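Acetylcholine-binding protein (Bulinus truncatus, PDB 2BJ0) probably binds acetylcholine as a soluble pentamer resembling the extracellular ligand-binding domain of nicotinic acetylcholine receptors. Local coordinates at residues L6-P18 against Q72-D84. Residues are numbered along the deposited sequence; the frame is centred on the assembly and turned at random.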
# COMPACT_ATOMS: atom_id res chain seq x y z
N LEU A 6 -0.61 24.45 20.53
CA LEU A 6 -0.86 25.14 19.27
C LEU A 6 -0.95 24.11 18.12
O LEU A 6 -1.78 24.23 17.23
CB LEU A 6 0.25 26.16 18.99
CG LEU A 6 0.08 26.97 17.70
CD1 LEU A 6 -1.24 27.68 17.62
CD2 LEU A 6 1.20 27.98 17.65
N LEU A 7 -0.11 23.09 18.18
CA LEU A 7 -0.12 22.04 17.17
C LEU A 7 -1.50 21.40 17.09
O LEU A 7 -1.97 21.03 16.02
CB LEU A 7 0.98 21.02 17.48
CG LEU A 7 1.55 20.23 16.32
CD1 LEU A 7 1.88 21.15 15.12
CD2 LEU A 7 2.78 19.52 16.82
N ASN A 8 -2.19 21.33 18.22
CA ASN A 8 -3.56 20.84 18.21
C ASN A 8 -4.54 21.71 17.43
O ASN A 8 -5.46 21.19 16.81
CB ASN A 8 -4.05 20.62 19.64
CG ASN A 8 -3.19 19.62 20.41
OD1 ASN A 8 -2.34 18.90 19.83
ND2 ASN A 8 -3.40 19.57 21.73
N GLN A 9 -4.38 23.04 17.47
CA GLN A 9 -5.14 23.91 16.56
C GLN A 9 -4.72 23.66 15.09
O GLN A 9 -5.56 23.48 14.23
CB GLN A 9 -4.98 25.41 16.92
CG GLN A 9 -5.69 26.34 15.92
CD GLN A 9 -5.32 27.81 16.04
OE1 GLN A 9 -4.43 28.17 16.80
NE2 GLN A 9 -6.01 28.67 15.28
N ILE A 10 -3.41 23.65 14.84
CA ILE A 10 -2.82 23.47 13.51
C ILE A 10 -3.28 22.15 12.88
O ILE A 10 -3.77 22.12 11.76
CB ILE A 10 -1.28 23.54 13.61
CG1 ILE A 10 -0.82 24.97 13.93
CG2 ILE A 10 -0.61 23.03 12.31
CD1 ILE A 10 0.67 25.11 14.15
N THR A 11 -3.16 21.04 13.61
CA THR A 11 -3.67 19.79 13.10
C THR A 11 -5.20 19.80 12.98
O THR A 11 -5.79 19.31 12.00
CB THR A 11 -3.19 18.69 14.03
OG1 THR A 11 -1.76 18.78 14.09
CG2 THR A 11 -3.48 17.30 13.41
N GLY A 12 -5.86 20.40 13.96
CA GLY A 12 -7.31 20.52 13.91
C GLY A 12 -7.84 21.23 12.70
O GLY A 12 -8.94 20.92 12.26
N GLU A 13 -7.08 22.21 12.20
CA GLU A 13 -7.44 23.00 11.04
C GLU A 13 -6.85 22.43 9.75
O GLU A 13 -7.01 23.01 8.68
CB GLU A 13 -6.95 24.46 11.22
CG GLU A 13 -7.74 25.17 12.31
CD GLU A 13 -7.46 26.66 12.46
OE1 GLU A 13 -6.60 27.20 11.70
OE2 GLU A 13 -8.14 27.27 13.35
N SER A 14 -6.19 21.27 9.83
CA SER A 14 -5.42 20.80 8.68
C SER A 14 -6.25 20.36 7.45
O SER A 14 -5.69 20.18 6.37
CB SER A 14 -4.48 19.68 9.11
OG SER A 14 -5.28 18.57 9.45
N ASP A 15 -7.56 20.20 7.57
CA ASP A 15 -8.38 19.90 6.40
C ASP A 15 -8.48 21.09 5.45
O ASP A 15 -8.79 20.88 4.29
CB ASP A 15 -9.81 19.49 6.79
CG ASP A 15 -9.87 18.21 7.63
OD1 ASP A 15 -9.05 17.30 7.43
OD2 ASP A 15 -10.72 18.05 8.54
N VAL A 16 -8.20 22.31 5.90
CA VAL A 16 -8.56 23.51 5.12
C VAL A 16 -7.35 24.42 4.85
O VAL A 16 -6.52 24.62 5.72
CB VAL A 16 -9.73 24.28 5.82
CG1 VAL A 16 -9.99 25.65 5.19
CG2 VAL A 16 -11.01 23.46 5.78
N ILE A 17 -7.25 24.97 3.65
CA ILE A 17 -6.14 25.83 3.33
C ILE A 17 -6.14 26.96 4.37
O ILE A 17 -7.20 27.48 4.69
CB ILE A 17 -6.27 26.34 1.88
CG1 ILE A 17 -5.01 27.03 1.41
CG2 ILE A 17 -7.55 27.19 1.69
CD1 ILE A 17 -5.11 27.46 -0.04
N PRO A 18 -4.98 27.30 4.93
CA PRO A 18 -4.90 28.36 5.93
C PRO A 18 -4.84 29.73 5.29
O PRO A 18 -3.77 30.19 4.90
CB PRO A 18 -3.60 28.05 6.66
CG PRO A 18 -2.78 27.30 5.71
CD PRO A 18 -3.67 26.69 4.67
N GLN A 72 14.06 26.15 13.97
CA GLN A 72 13.04 25.59 13.12
C GLN A 72 12.71 24.17 13.60
O GLN A 72 13.43 23.61 14.43
CB GLN A 72 13.49 25.56 11.67
CG GLN A 72 14.83 24.93 11.47
CD GLN A 72 15.31 25.12 10.06
OE1 GLN A 72 15.15 26.21 9.48
NE2 GLN A 72 15.88 24.07 9.48
N VAL A 73 11.59 23.64 13.12
CA VAL A 73 11.14 22.32 13.54
C VAL A 73 10.61 21.59 12.31
O VAL A 73 9.90 22.17 11.47
CB VAL A 73 10.10 22.37 14.74
CG1 VAL A 73 8.80 22.95 14.33
CG2 VAL A 73 9.89 20.97 15.37
N SER A 74 11.02 20.34 12.22
CA SER A 74 10.52 19.41 11.23
C SER A 74 9.35 18.60 11.83
O SER A 74 9.45 18.08 12.95
CB SER A 74 11.67 18.49 10.81
OG SER A 74 11.23 17.37 10.06
N LEU A 75 8.24 18.52 11.09
CA LEU A 75 7.05 17.81 11.52
C LEU A 75 6.53 16.92 10.41
O LEU A 75 6.74 17.22 9.22
CB LEU A 75 5.97 18.79 11.95
CG LEU A 75 6.34 19.78 13.08
CD1 LEU A 75 5.52 21.07 12.95
CD2 LEU A 75 6.16 19.09 14.42
N PRO A 76 5.84 15.84 10.78
CA PRO A 76 5.21 15.01 9.80
C PRO A 76 4.17 15.84 9.07
O PRO A 76 3.49 16.66 9.68
CB PRO A 76 4.49 13.91 10.64
CG PRO A 76 5.21 13.92 11.96
CD PRO A 76 5.58 15.38 12.15
N VAL A 77 4.11 15.63 7.78
CA VAL A 77 3.15 16.18 6.88
C VAL A 77 1.72 16.04 7.34
O VAL A 77 0.91 16.92 7.08
CB VAL A 77 3.39 15.56 5.49
CG1 VAL A 77 2.14 15.30 4.73
CG2 VAL A 77 4.34 16.43 4.69
N SER A 78 1.38 14.94 8.02
CA SER A 78 0.02 14.74 8.50
C SER A 78 -0.40 15.75 9.58
O SER A 78 -1.57 15.81 9.92
CB SER A 78 -0.10 13.33 9.09
OG SER A 78 0.77 13.23 10.20
N LYS A 79 0.54 16.52 10.13
CA LYS A 79 0.24 17.45 11.23
C LYS A 79 -0.30 18.82 10.78
O LYS A 79 -0.76 19.59 11.60
CB LYS A 79 1.47 17.66 12.12
CG LYS A 79 1.85 16.36 12.87
CD LYS A 79 0.68 15.88 13.69
CE LYS A 79 0.72 14.36 13.86
NZ LYS A 79 -0.50 13.90 14.57
N MET A 80 -0.25 19.11 9.49
CA MET A 80 -0.77 20.40 9.02
C MET A 80 -1.28 20.32 7.60
O MET A 80 -1.04 19.33 6.92
CB MET A 80 0.32 21.46 9.12
CG MET A 80 1.49 21.16 8.24
SD MET A 80 2.58 22.59 8.08
CE MET A 80 3.35 22.46 9.69
N TRP A 81 -2.03 21.32 7.16
CA TRP A 81 -2.41 21.40 5.77
C TRP A 81 -1.13 21.53 4.94
O TRP A 81 -0.22 22.28 5.33
CB TRP A 81 -3.28 22.63 5.55
CG TRP A 81 -3.69 22.82 4.13
CD1 TRP A 81 -4.81 22.34 3.55
CD2 TRP A 81 -2.99 23.56 3.12
NE1 TRP A 81 -4.86 22.72 2.23
CE2 TRP A 81 -3.74 23.46 1.94
CE3 TRP A 81 -1.77 24.27 3.09
CZ2 TRP A 81 -3.35 24.07 0.74
CZ3 TRP A 81 -1.37 24.89 1.89
CH2 TRP A 81 -2.16 24.78 0.74
N THR A 82 -1.09 20.82 3.81
CA THR A 82 -0.02 20.96 2.81
C THR A 82 -0.68 21.04 1.44
O THR A 82 -1.82 20.57 1.25
CB THR A 82 1.01 19.78 2.84
OG1 THR A 82 0.31 18.54 2.71
CG2 THR A 82 1.72 19.69 4.21
N PRO A 83 -0.02 21.68 0.48
CA PRO A 83 -0.64 21.88 -0.84
C PRO A 83 -1.02 20.55 -1.50
O PRO A 83 -0.24 19.61 -1.48
CB PRO A 83 0.48 22.56 -1.64
CG PRO A 83 1.22 23.36 -0.59
CD PRO A 83 1.30 22.36 0.58
N ASP A 84 -2.20 20.49 -2.11
CA ASP A 84 -2.59 19.30 -2.86
C ASP A 84 -2.10 19.38 -4.30
O ASP A 84 -2.89 19.30 -5.23
CB ASP A 84 -4.11 19.10 -2.80
CG ASP A 84 -4.87 20.22 -3.50
OD1 ASP A 84 -4.38 21.39 -3.45
OD2 ASP A 84 -5.95 20.03 -4.13
O HOH W 1 -3.06 23.32 9.37
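Thr11, in the last turn of helix 4-12, and Lys79, closing the 3-10 segment that follows strand 72-76, bring their CA atoms within 4.9 Å; at Ser14 and Trp81 the CA separation falls to 4.2 Å. No backbone hydrogen bond joins the two segments, but one water accepts from Trp81 N and donates to Ile10 O. Thr11 OG1 lies 2.8 Å from Lys79 O and 3.0 Å from Leu7 O, so its single proton has two candidate acceptors. Beside it, Ile10 CG2 packs on Met80 CB at 3.7 Å. With its CG anti to the backbone N (chi1 178°), Trp81 lays one indole face against Ile17 and Pro18: Ile17 CA makes a CH-pi contact 3.6 Å from the five-membered ring centroid, 11° off the normal, while Pro18 CD covers the same face near CE3. Ser14 O meets the ring edge in plane, and Trp56 joins edge-to-face. Replacing Trp81 by an alanine is likely to strip Ile17 and Pro18 of their flat packing surface, opening a gap there. Asp15 O accepts from Arg101 of a neighbouring subunit. Helix and loop thus pack against the turn after strand 72-76 of the immunoglobulin-like beta-sandwich typical of pentameric ligand-binding domains.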